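Local structure of serine repeat antigen 5 (Plasmodium falciparum, 6X42) at residues A[58-61]-A[62-65]; A[131-134]-A[135-138]. The protein is a papain-family cysteine protease homologue of the malaria parasite, a pseudo-zymogen that probably has little or no proteolytic activity. One frame throughout, in Å; residues are numbered along the deposited sequence.

Interaction 1: residues A[58-61]-A[62-65]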
# COMPACT_ATOMS: atom_id res chain seq x y z
N SER A 58 3.35 -0.17 3.12
CA SER A 58 3.50 -1.53 3.61
C SER A 58 2.69 -1.74 4.88
O SER A 58 2.02 -2.77 5.04
CB SER A 58 4.97 -1.86 3.87
OG SER A 58 5.74 -1.89 2.68
N LYS A 59 2.74 -0.78 5.80
CA LYS A 59 2.00 -0.94 7.05
C LYS A 59 0.49 -0.87 6.81
O LYS A 59 -0.28 -1.57 7.48
CB LYS A 59 2.46 0.07 8.11
CG LYS A 59 1.76 1.42 8.07
CD LYS A 59 2.39 2.43 9.04
CE LYS A 59 1.58 3.69 9.14
NZ LYS A 59 0.42 3.54 10.06
N TYR A 60 0.06 -0.03 5.86
CA TYR A 60 -1.37 0.03 5.55
C TYR A 60 -1.88 -1.30 5.02
O TYR A 60 -2.98 -1.73 5.34
CB TYR A 60 -1.66 1.16 4.57
CG TYR A 60 -3.11 1.24 4.16
CD1 TYR A 60 -4.07 1.88 4.96
CD2 TYR A 60 -3.54 0.65 2.98
CE1 TYR A 60 -5.39 1.97 4.56
CE2 TYR A 60 -4.85 0.74 2.58
CZ TYR A 60 -5.78 1.39 3.36
OH TYR A 60 -7.08 1.47 2.90
N HIS A 61 -1.07 -1.98 4.20
CA HIS A 61 -1.43 -3.30 3.71
C HIS A 61 -1.64 -4.28 4.87
O HIS A 61 -2.61 -5.04 4.87
CB HIS A 61 -0.37 -3.75 2.70
CG HIS A 61 -0.64 -5.06 2.02
ND1 HIS A 61 -1.80 -5.34 1.33
CD2 HIS A 61 0.14 -6.16 1.89
CE1 HIS A 61 -1.72 -6.57 0.83
NE2 HIS A 61 -0.54 -7.07 1.13
N LEU A 62 -0.77 -4.24 5.88
CA LEU A 62 -1.00 -5.05 7.08
C LEU A 62 -2.23 -4.59 7.85
O LEU A 62 -2.97 -5.42 8.40
CB LEU A 62 0.22 -5.06 7.99
CG LEU A 62 1.44 -5.84 7.55
CD1 LEU A 62 2.49 -5.80 8.67
CD2 LEU A 62 1.06 -7.29 7.23
N GLU A 63 -2.46 -3.27 7.93
CA GLU A 63 -3.66 -2.76 8.60
C GLU A 63 -4.95 -3.25 7.92
O GLU A 63 -5.92 -3.61 8.60
CB GLU A 63 -3.64 -1.22 8.69
CG GLU A 63 -2.53 -0.71 9.62
CD GLU A 63 -2.10 0.74 9.37
OE1 GLU A 63 -2.66 1.39 8.45
OE2 GLU A 63 -1.20 1.22 10.10
N THR A 64 -4.98 -3.29 6.58
CA THR A 64 -6.21 -3.78 5.93
C THR A 64 -6.35 -5.28 6.11
O THR A 64 -7.46 -5.78 6.26
CB THR A 64 -6.34 -3.36 4.46
OG1 THR A 64 -5.37 -4.01 3.61
CG2 THR A 64 -6.20 -1.85 4.28
N ILE A 65 -5.23 -6.02 6.07
CA ILE A 65 -5.29 -7.45 6.34
C ILE A 65 -5.86 -7.69 7.73
O ILE A 65 -6.72 -8.57 7.92
CB ILE A 65 -3.91 -8.10 6.16
CG1 ILE A 65 -3.52 -8.17 4.67
CG2 ILE A 65 -3.89 -9.48 6.81
CD1 ILE A 65 -2.06 -8.47 4.40
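Glu-63 reaches back along its own helix to Lys-59, and two further i/i+4 pairs, Tyr-60 with Thr-64 and His-61 with Ile-65, run beside it. From CB, which rests on Tyr-60 O, the Glu-63 chain turns over the preceding turn: CG lies 3.2 Å from Lys-59 O, the same carbonyl that accepts the Glu-63 N-H. Beyond CG the chain is extended, leaving OE1 3.5 Å from Tyr-60 CA and the carboxylate nearly perpendicular to the tyrosine ring. OE2 offers its syn lone pair to Lys-59 NZ in a 2.8 Å salt bridge. Lys-59 gets there with CG in the crowded position between backbone N and carbonyl carbon (chi1 87°) and a final bend at CE that swings the ammonium onto the carboxylate. Both ends are shared: NZ also meets the carboxylate of Glu-45 and Ile-76 O, while OE2 accepts Ile-76 N, so this buried charge pair is embedded in a polar network.

Thr-64 lays CG2 over one face of the Tyr-60 ring, 3.6 Å from its centroid, a CH-pi contact displaced toward CE2 and CZ. Its hydroxyl is turned elsewhere, to Ser-188 OG and Lys-186 O. Ile-65 CD1 similarly sits over a face of the His-61 imidazole, 4.0 Å from the centroid; that ring is fixed by polar partners at both nitrogens, Ser-188 OG at ND1 and Phe-277 N at NE2.

This is the buried helix 53-68, equivalent to the central helix of the papain fold. Ser-58 and Leu-62 pack on helix 99-109, His-61 and Ile-65 face strand 273-280, and Tyr-60 touches strand 219-230, so the helix lies between the helical and sheet-rich parts of the protein.

Interaction 2: residues A[131-134]-A[135-138]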
# COMPACT_ATOMS: atom_id res chain seq x y z
N LYS A 131 13.02 1.99 23.22
CA LYS A 131 12.71 0.82 24.01
C LYS A 131 11.21 0.54 23.96
O LYS A 131 10.40 1.46 24.04
CB LYS A 131 13.09 1.05 25.48
CG LYS A 131 12.23 0.23 26.47
CD LYS A 131 12.78 0.15 27.88
CE LYS A 131 11.85 -0.66 28.78
NZ LYS A 131 12.27 -0.61 30.20
N VAL A 132 10.85 -0.73 23.84
CA VAL A 132 9.44 -1.10 23.88
C VAL A 132 9.00 -1.06 25.34
O VAL A 132 9.57 -1.75 26.19
CB VAL A 132 9.21 -2.48 23.26
CG1 VAL A 132 7.79 -2.97 23.54
CG2 VAL A 132 9.47 -2.40 21.76
N GLU A 133 8.02 -0.22 25.64
CA GLU A 133 7.54 -0.07 27.00
C GLU A 133 6.49 -1.14 27.33
O GLU A 133 5.85 -1.73 26.46
CB GLU A 133 6.95 1.33 27.21
CG GLU A 133 7.88 2.49 26.82
CD GLU A 133 8.99 2.76 27.83
OE1 GLU A 133 8.95 2.24 28.97
OE2 GLU A 133 9.93 3.51 27.48
N ASP A 134 6.33 -1.39 28.64
CA ASP A 134 5.52 -2.52 29.08
C ASP A 134 4.07 -2.41 28.61
O ASP A 134 3.43 -3.43 28.35
CB ASP A 134 5.57 -2.63 30.60
CG ASP A 134 6.91 -3.15 31.11
OD1 ASP A 134 7.14 -3.11 32.33
OD2 ASP A 134 7.73 -3.61 30.28
N HIS A 135 3.54 -1.19 28.48
CA HIS A 135 2.14 -0.99 28.12
C HIS A 135 1.90 -0.93 26.62
O HIS A 135 0.74 -0.80 26.20
CB HIS A 135 1.59 0.28 28.78
CG HIS A 135 2.03 1.55 28.13
ND1 HIS A 135 3.24 2.16 28.43
CD2 HIS A 135 1.43 2.34 27.21
CE1 HIS A 135 3.36 3.26 27.71
NE2 HIS A 135 2.28 3.40 26.96
N TRP A 136 2.94 -1.04 25.81
CA TRP A 136 2.76 -0.91 24.37
C TRP A 136 2.02 -2.12 23.80
O TRP A 136 2.18 -3.25 24.26
CB TRP A 136 4.14 -0.77 23.71
CG TRP A 136 4.76 0.61 23.79
CD1 TRP A 136 4.39 1.64 24.60
CD2 TRP A 136 5.86 1.09 23.01
NE1 TRP A 136 5.20 2.74 24.37
CE2 TRP A 136 6.12 2.42 23.41
CE3 TRP A 136 6.65 0.52 22.01
CZ2 TRP A 136 7.12 3.20 22.82
CZ3 TRP A 136 7.66 1.29 21.44
CH2 TRP A 136 7.88 2.61 21.84
N MET A 137 1.18 -1.87 22.79
CA MET A 137 0.51 -2.93 22.04
C MET A 137 1.45 -3.53 20.99
O MET A 137 2.20 -2.80 20.34
CB MET A 137 -0.65 -2.38 21.22
CG MET A 137 -1.68 -1.54 21.92
SD MET A 137 -2.95 -1.02 20.74
CE MET A 137 -3.55 -2.59 20.08
N ASN A 138 1.36 -4.83 20.77
CA ASN A 138 2.04 -5.49 19.66
C ASN A 138 1.00 -5.87 18.61
O ASN A 138 0.26 -6.85 18.77
CB ASN A 138 2.80 -6.74 20.11
CG ASN A 138 3.71 -7.29 19.02
OD1 ASN A 138 3.74 -6.78 17.89
ND2 ASN A 138 4.45 -8.34 19.35
O HOH W 1 4.32 -4.77 25.49
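Glu-133 and Trp-136 close a type I beta turn, with Asp-134 and His-135 at its corners and a 3.1 Å hydrogen bond from Trp-136 N to Glu-133 O. The N-H points nearly straight at the oxygen, yet the donor stands 55° out of the carbonyl plane. A water links the corner of the turn to its exit, donating to Asp-134 O and, at 2.9 Å, to Trp-136 O.

The indole of Trp-136 folds back over the incoming chain. With CG beside its own backbone N (chi1 -79°), one ring face is laid along the peptide backbone of residues 131 to 133. Lys-131 O approaches CH2 to 3.5 Å at the far end of the six-membered ring, Val-132 CA lies off-centre over that ring, and Glu-133 N stands above the junction of the two rings. Glu-133 CB sits 3.8 Å from the centroid of the five-membered ring, a CH-pi contact over the face, and CG comes within 3.6 Å of Trp-136 NE1. A bend beyond CG then carries the carboxylate away from the indole, its plane 70° from that of the ring. Val-132 adds an apolar touch, CG1 4.0 Å from Trp-136 CE3. His-135 brings ND1 to about 4.0 Å from Glu-133 CB, so the methylene lies near both aromatic side chains.

The turn sits at the protein surface in the loop between helix 99-109 and strand 144-145. Trp-136 also touches Pro-113 and Asn-117, and Met-137 N bonds to the Asn-117 side chain. Val-132 packs on Phe-111, while Asn-138 bonds to Gly-110 O and Leu-112 N, fastening the end of the turn to residues 110-117, just after helix 99-109, before the chain runs on to strand 144-145.

Overall arrangement
Following the chain from the N terminus, interaction 1 comes first, inside helix 53-68, and is complete long before interaction 2 begins; the two are in series, neither nested nor crossed. Each is local: one joins successive helical turns, the other closes a single tight turn at residues 133-136. Their centres lie 20 Å apart and their nearest atoms about 9 Å apart, without touching. Helix 99-109 relates them: its side chains pack against the first contact, and the segment after it, residues 110-117, receives the second. Thus 58-65 belongs to the core, joining that helix to strands 219-230 and 273-280, whereas 131-138 shapes the periphery, close after the Cys-84 to Cys-129 disulfide.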